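Local coordinates for protein 6-phosphogluconolactonase (Leishmania braziliensis, PDB 3CSS) that probably hydrolyses 6-phosphogluconolactone to 6-phosphogluconate, the second step of the oxidative pentose phosphate pathway, at residues 10-13 against 14-18; 179-182 against 183-186. All blocks are in the same frame, centred on the assembly; numbering follows the deposited sequence. Where two conformers were deposited one is given.

Contact 1: residues 10-13 against 14-18; sequences ICEN and LSQMS
Gln16, in the first turn of helix 14-30, reaches back along Cys11, Glu12 and Asn13, the residues that lead into the helix. Gln16 CB lies 3.6 Å from Asn13 O. From there the chain runs out nearly straight, with CG trans to the backbone N (chi1 -175°) and the next torsion also extended, which carries the amide past the helix end to the loop. Gln16 CG packs 3.8 Å from Cys11 CB, and Gln16 CD lies 3.8 Å from Cys11 CA. At the tip, Gln16 OE1 accepts from Glu12 N at 2.8 Å; the N-H points almost straight at the oxygen but arrives from above the amide plane. In the conformer given, the Glu12 carboxylate comes near this amide oxygen, acceptor to acceptor, so its place there is doubtful.

Asn13 is the N-cap. Asn13 OD1 accepts from Gln16 N at 3.0 Å, nearly along the side-chain C=O axis, while Asn13 O begins the main-chain ladder by accepting from Met17 N at 3.1 Å. Gln16 is thus held at both its backbone N and its amide oxygen, an exchange that resembles a capping box but with the return bond made to the residue before the N-cap. On the buried side Cys11 SG rests 3.7 Å from Met17 CA.

This is the turn from strand 7-10, at one edge of the main sheet, into its following helix. Cys11 pairs through its backbone with Leu257 of strand 252-257, Met17 packs on Leu256, and Leu14, Ser15 and Ser18 touch Arg51 of helix 50-59.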
ATOM      1  N   ILE A  10      -3.438 -18.489  -5.925  1.00 18.57           N
ATOM      2  CA  ILE A  10      -2.243 -18.653  -6.725  1.00 20.68           C
ATOM      3  C   ILE A  10      -2.655 -18.552  -8.158  1.00 21.83           C
ATOM      4  O   ILE A  10      -3.378 -19.421  -8.678  1.00 24.35           O
ATOM      5  CB  ILE A  10      -1.556 -20.023  -6.503  1.00 21.49           C
ATOM      6  CG1 ILE A  10      -1.126 -20.183  -5.049  1.00 23.17           C
ATOM      7  CG2 ILE A  10      -0.348 -20.151  -7.447  1.00 22.90           C
ATOM      8  CD1 ILE A  10      -0.259 -19.168  -4.580  1.00 25.91           C
ATOM      9  N   CYS A  11      -2.156 -17.517  -8.807  1.00 21.39           N
ATOM     10  CA  CYS A  11      -2.484 -17.189 -10.175  1.00 23.20           C
ATOM     11  C   CYS A  11      -1.374 -17.761 -11.061  1.00 23.82           C
ATOM     12  O   CYS A  11      -0.283 -18.094 -10.570  1.00 25.34           O
ATOM     13  CB  CYS A  11      -2.609 -15.686 -10.282  1.00 22.69           C
ATOM     14  SG  CYS A  11      -3.891 -14.937  -9.185  1.00 24.65           S
ATOM     15  N   GLU A  12      -1.667 -17.984 -12.339  1.00 23.30           N
ATOM     16  CA  GLU A  12      -0.688 -18.505 -13.297  0.50 23.66           C
ATOM     17  C   GLU A  12       0.202 -17.395 -13.844  1.00 23.43           C
ATOM     18  O   GLU A  12       1.314 -17.639 -14.340  1.00 22.79           O
ATOM     19  CB  GLU A  12      -1.405 -19.179 -14.478  0.50 23.79           C
ATOM     20  CG  GLU A  12      -1.847 -20.622 -14.249  0.50 25.48           C
ATOM     21  CD  GLU A  12      -3.333 -20.758 -13.922  0.50 27.30           C
ATOM     22  OE1 GLU A  12      -3.738 -20.379 -12.804  0.50 28.37           O
ATOM     23  OE2 GLU A  12      -4.096 -21.254 -14.784  0.50 26.01           O
ATOM     24  N   ASN A  13      -0.304 -16.175 -13.790  1.00 23.16           N
ATOM     25  CA  ASN A  13       0.378 -15.041 -14.400  1.00 23.08           C
ATOM     26  C   ASN A  13      -0.212 -13.722 -13.903  1.00 23.13           C
ATOM     27  O   ASN A  13      -1.206 -13.700 -13.159  1.00 22.59           O
ATOM     28  CB  ASN A  13       0.316 -15.138 -15.938  1.00 22.74           C
ATOM     29  CG  ASN A  13      -1.108 -15.138 -16.467  1.00 22.90           C
ATOM     30  OD1 ASN A  13      -1.914 -14.263 -16.128  1.00 24.18           O
ATOM     31  ND2 ASN A  13      -1.430 -16.127 -17.284  1.00 20.06           N
ATOM     32  N   LEU A  14       0.402 -12.624 -14.316  1.00 23.19           N
ATOM     33  CA  LEU A  14       0.048 -11.309 -13.793  1.00 22.87           C
ATOM     34  C   LEU A  14      -1.291 -10.793 -14.352  1.00 21.99           C
ATOM     35  O   LEU A  14      -1.952  -9.961 -13.721  1.00 21.82           O
ATOM     36  CB  LEU A  14       1.189 -10.315 -14.052  1.00 23.96           C
ATOM     37  CG  LEU A  14       1.165  -8.945 -13.359  1.00 25.93           C
ATOM     38  CD1 LEU A  14       1.030  -9.023 -11.834  1.00 25.96           C
ATOM     39  CD2 LEU A  14       2.430  -8.160 -13.768  1.00 26.97           C
ATOM     40  N   SER A  15      -1.702 -11.291 -15.520  1.00 20.51           N
ATOM     41  CA  SER A  15      -3.048 -10.986 -16.049  1.00 19.94           C
ATOM     42  C   SER A  15      -4.134 -11.457 -15.085  1.00 19.50           C
ATOM     43  O   SER A  15      -5.057 -10.717 -14.738  1.00 19.45           O
ATOM     44  CB  SER A  15      -3.260 -11.611 -17.435  1.00 19.96           C
ATOM     45  OG  SER A  15      -2.305 -11.122 -18.374  1.00 20.62           O
ATOM     46  N   GLN A  16      -4.009 -12.701 -14.644  1.00 18.89           N
ATOM     47  CA  GLN A  16      -4.956 -13.276 -13.699  1.00 18.97           C
ATOM     48  C   GLN A  16      -4.890 -12.555 -12.362  1.00 18.26           C
ATOM     49  O   GLN A  16      -5.916 -12.315 -11.733  1.00 17.97           O
ATOM     50  CB  GLN A  16      -4.642 -14.758 -13.524  1.00 19.53           C
ATOM     51  CG  GLN A  16      -5.597 -15.520 -12.659  1.00 22.72           C
ATOM     52  CD  GLN A  16      -5.322 -17.020 -12.690  1.00 24.46           C
ATOM     53  OE1 GLN A  16      -4.262 -17.466 -13.162  1.00 20.43           O
ATOM     54  NE2 GLN A  16      -6.288 -17.808 -12.217  1.00 27.98           N
ATOM     55  N   MET A  17      -3.684 -12.224 -11.915  1.00 17.88           N
ATOM     56  CA  MET A  17      -3.525 -11.512 -10.662  0.50 17.99           C
ATOM     57  C   MET A  17      -4.233 -10.167 -10.710  1.00 18.08           C
ATOM     58  O   MET A  17      -4.950  -9.802  -9.789  1.00 17.44           O
ATOM     59  CB  MET A  17      -2.044 -11.293 -10.380  0.50 18.29           C
ATOM     60  CG  MET A  17      -1.796 -10.752  -9.020  0.50 16.71           C
ATOM     61  SD  MET A  17      -0.033 -10.639  -8.759  0.50 19.30           S
ATOM     62  CE  MET A  17       0.369 -12.383  -8.672  0.50 14.64           C
ATOM     63  N   SER A  18      -4.014  -9.437 -11.793  1.00 18.45           N
ATOM     64  CA  SER A  18      -4.589  -8.099 -11.950  1.00 18.89           C
ATOM     65  C   SER A  18      -6.114  -8.154 -12.028  1.00 18.61           C
ATOM     66  O   SER A  18      -6.779  -7.335 -11.419  1.00 17.59           O
ATOM     67  CB  SER A  18      -3.991  -7.415 -13.166  1.00 19.99           C
ATOM     68  OG  SER A  18      -2.560  -7.393 -13.045  1.00 23.78           O
TER

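Contact 2: residues 179-182 against 183-186; sequences ATDE and EHVV
An Asx turn at Asp181, in the loop that leads to edge strand 186-189, is closed by a carboxylate-histidine pair. Asp181 OD1 accepts from Glu183 N at 2.9 Å, nearly along the C-O bond, and from His184 N at 3.0 Å, which comes in on the syn side and out of the carboxylate plane. His184 ND1 donates to the syn lone pair of Asp181 OD2 at 2.8 Å, the oxygen somewhat out of the ring plane, while a second approach of ND1 to OD1 is weak. With Asp181 CG turned opposite the backbone N (chi1 -172°), the carboxylate faces the two following amides and the ring together. It meets the imidazole at the ring edge, the two planes standing almost perpendicular (86°), and Glu183 CB lies 3.9 Å over one face of the His184 ring, toward its rim.

Ser187 OG is also hydrogen-bonded to Asp181 OD2, and Trp127 of helix 123-140 touches both Asp181 and the His184 ring. Glu182 turns to Lys206 in a salt bridge. With ND1 serving as donor and both carboxylate oxygens engaged, the rotation of the buried Asp181 is fixed; the adjacent negative charge would probably favour a protonated imidazole, and the several N-H donors would help to stabilise the carboxylate.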
ATOM      1  N   ALA A 179       8.987   0.183  10.791  1.00 15.62           N
ATOM      2  CA  ALA A 179       8.831  -1.197  11.226  1.00 15.64           C
ATOM      3  C   ALA A 179       8.309  -1.330  12.650  1.00 17.08           C
ATOM      4  O   ALA A 179       7.701  -2.340  12.981  1.00 17.42           O
ATOM      5  CB  ALA A 179      10.153  -1.947  11.071  1.00 16.27           C
ATOM      6  N   THR A 180       8.586  -0.337  13.505  1.00 17.59           N
ATOM      7  CA  THR A 180       8.129  -0.362  14.895  1.00 18.91           C
ATOM      8  C   THR A 180       7.339   0.888  15.277  1.00 19.10           C
ATOM      9  O   THR A 180       7.108   1.141  16.472  1.00 20.61           O
ATOM     10  CB  THR A 180       9.313  -0.565  15.889  1.00 19.19           C
ATOM     11  OG1 THR A 180      10.284   0.500  15.738  1.00 22.23           O
ATOM     12  CG2 THR A 180       9.977  -1.911  15.649  1.00 17.50           C
ATOM     13  N   ASP A 181       6.863   1.626  14.281  1.00 19.22           N
ATOM     14  CA  ASP A 181       6.127   2.857  14.550  1.00 19.50           C
ATOM     15  C   ASP A 181       4.687   2.518  14.820  1.00 20.78           C
ATOM     16  O   ASP A 181       3.948   2.177  13.897  1.00 20.65           O
ATOM     17  CB  ASP A 181       6.239   3.828  13.379  1.00 18.89           C
ATOM     18  CG  ASP A 181       5.658   5.208  13.692  1.00 20.10           C
ATOM     19  OD1 ASP A 181       4.808   5.331  14.611  1.00 20.56           O
ATOM     20  OD2 ASP A 181       6.058   6.171  13.005  1.00 18.27           O
ATOM     21  N   GLU A 182       4.294   2.606  16.095  1.00 22.46           N
ATOM     22  CA  GLU A 182       2.916   2.372  16.531  0.75 23.90           C
ATOM     23  C   GLU A 182       2.212   3.667  16.938  1.00 23.36           C
ATOM     24  O   GLU A 182       1.148   3.626  17.555  1.00 24.25           O
ATOM     25  CB  GLU A 182       2.895   1.413  17.732  0.75 24.69           C
ATOM     26  CG  GLU A 182       3.500   0.037  17.471  0.75 28.46           C
ATOM     27  CD  GLU A 182       2.764  -0.753  16.393  0.75 31.93           C
ATOM     28  OE1 GLU A 182       1.619  -0.385  16.024  0.75 32.80           O
ATOM     29  OE2 GLU A 182       3.332  -1.759  15.925  0.75 36.39           O
ATOM     30  N   GLU A 183       2.798   4.810  16.587  1.00 22.76           N
ATOM     31  CA  GLU A 183       2.354   6.125  17.067  1.00 22.45           C
ATOM     32  C   GLU A 183       1.812   7.063  15.985  1.00 21.41           C
ATOM     33  O   GLU A 183       1.122   8.038  16.299  1.00 22.09           O
ATOM     34  CB  GLU A 183       3.526   6.831  17.760  1.00 22.97           C
ATOM     35  CG  GLU A 183       4.043   6.135  19.013  1.00 25.28           C
ATOM     36  CD  GLU A 183       5.214   6.870  19.660  0.50 27.58           C
ATOM     37  OE1 GLU A 183       5.875   7.687  18.975  0.50 29.24           O
ATOM     38  OE2 GLU A 183       5.475   6.626  20.856  0.50 28.65           O
ATOM     39  N   HIS A 184       2.162   6.829  14.726  1.00 18.96           N
ATOM     40  CA  HIS A 184       1.785   7.747  13.647  1.00 18.85           C
ATOM     41  C   HIS A 184       0.885   7.088  12.612  1.00 17.90           C
ATOM     42  O   HIS A 184       0.881   5.867  12.457  1.00 17.72           O
ATOM     43  CB  HIS A 184       3.036   8.311  12.966  1.00 18.67           C
ATOM     44  CG  HIS A 184       3.988   8.986  13.908  1.00 20.04           C
ATOM     45  ND1 HIS A 184       5.085   8.346  14.440  1.00 19.66           N
ATOM     46  CD2 HIS A 184       4.012  10.248  14.403  1.00 21.02           C
ATOM     47  CE1 HIS A 184       5.752   9.187  15.214  1.00 20.34           C
ATOM     48  NE2 HIS A 184       5.111  10.343  15.225  1.00 20.15           N
ATOM     49  N   VAL A 185       0.115   7.913  11.906  1.00 17.46           N
ATOM     50  CA  VAL A 185      -0.636   7.473  10.725  1.00 17.18           C
ATOM     51  C   VAL A 185       0.305   7.270   9.526  1.00 16.41           C
ATOM     52  O   VAL A 185       0.174   6.302   8.788  1.00 16.55           O
ATOM     53  CB  VAL A 185      -1.734   8.509  10.347  1.00 17.49           C
ATOM     54  CG1 VAL A 185      -2.380   8.194   9.030  1.00 16.14           C
ATOM     55  CG2 VAL A 185      -2.803   8.606  11.455  1.00 18.62           C
ATOM     56  N   VAL A 186       1.215   8.219   9.318  1.00 15.48           N
ATOM     57  CA  VAL A 186       2.225   8.125   8.266  1.00 14.80           C
ATOM     58  C   VAL A 186       3.599   8.104   8.922  1.00 14.91           C
ATOM     59  O   VAL A 186       3.927   8.979   9.740  1.00 16.18           O
ATOM     60  CB  VAL A 186       2.148   9.328   7.268  1.00 14.08           C
ATOM     61  CG1 VAL A 186       3.138   9.167   6.141  1.00 14.81           C
ATOM     62  CG2 VAL A 186       0.749   9.498   6.734  1.00 16.92           C
TER

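In the fold
Contacts 1 and 2 lie on opposite sides of the chain's centre, about 32 Å apart between centres, and share no element. Each borders an outermost strand of the main sheet: residues 10-13 leave strand 7-10, whereas residues 179-186 lead into strand 186-189 at the other edge. Both are partly buried and mix buried residues with exposed ones. Contact 1 uses two amide oxygens, one capping a helix and one reaching back to the loop before it, beside the buried Cys11 and Met17, the latter against strand 252-257. In contact 2 a carboxylate, probably charged, takes backbone N-H groups and an imidazole N-H together to shape the loop that runs into strand 186-189.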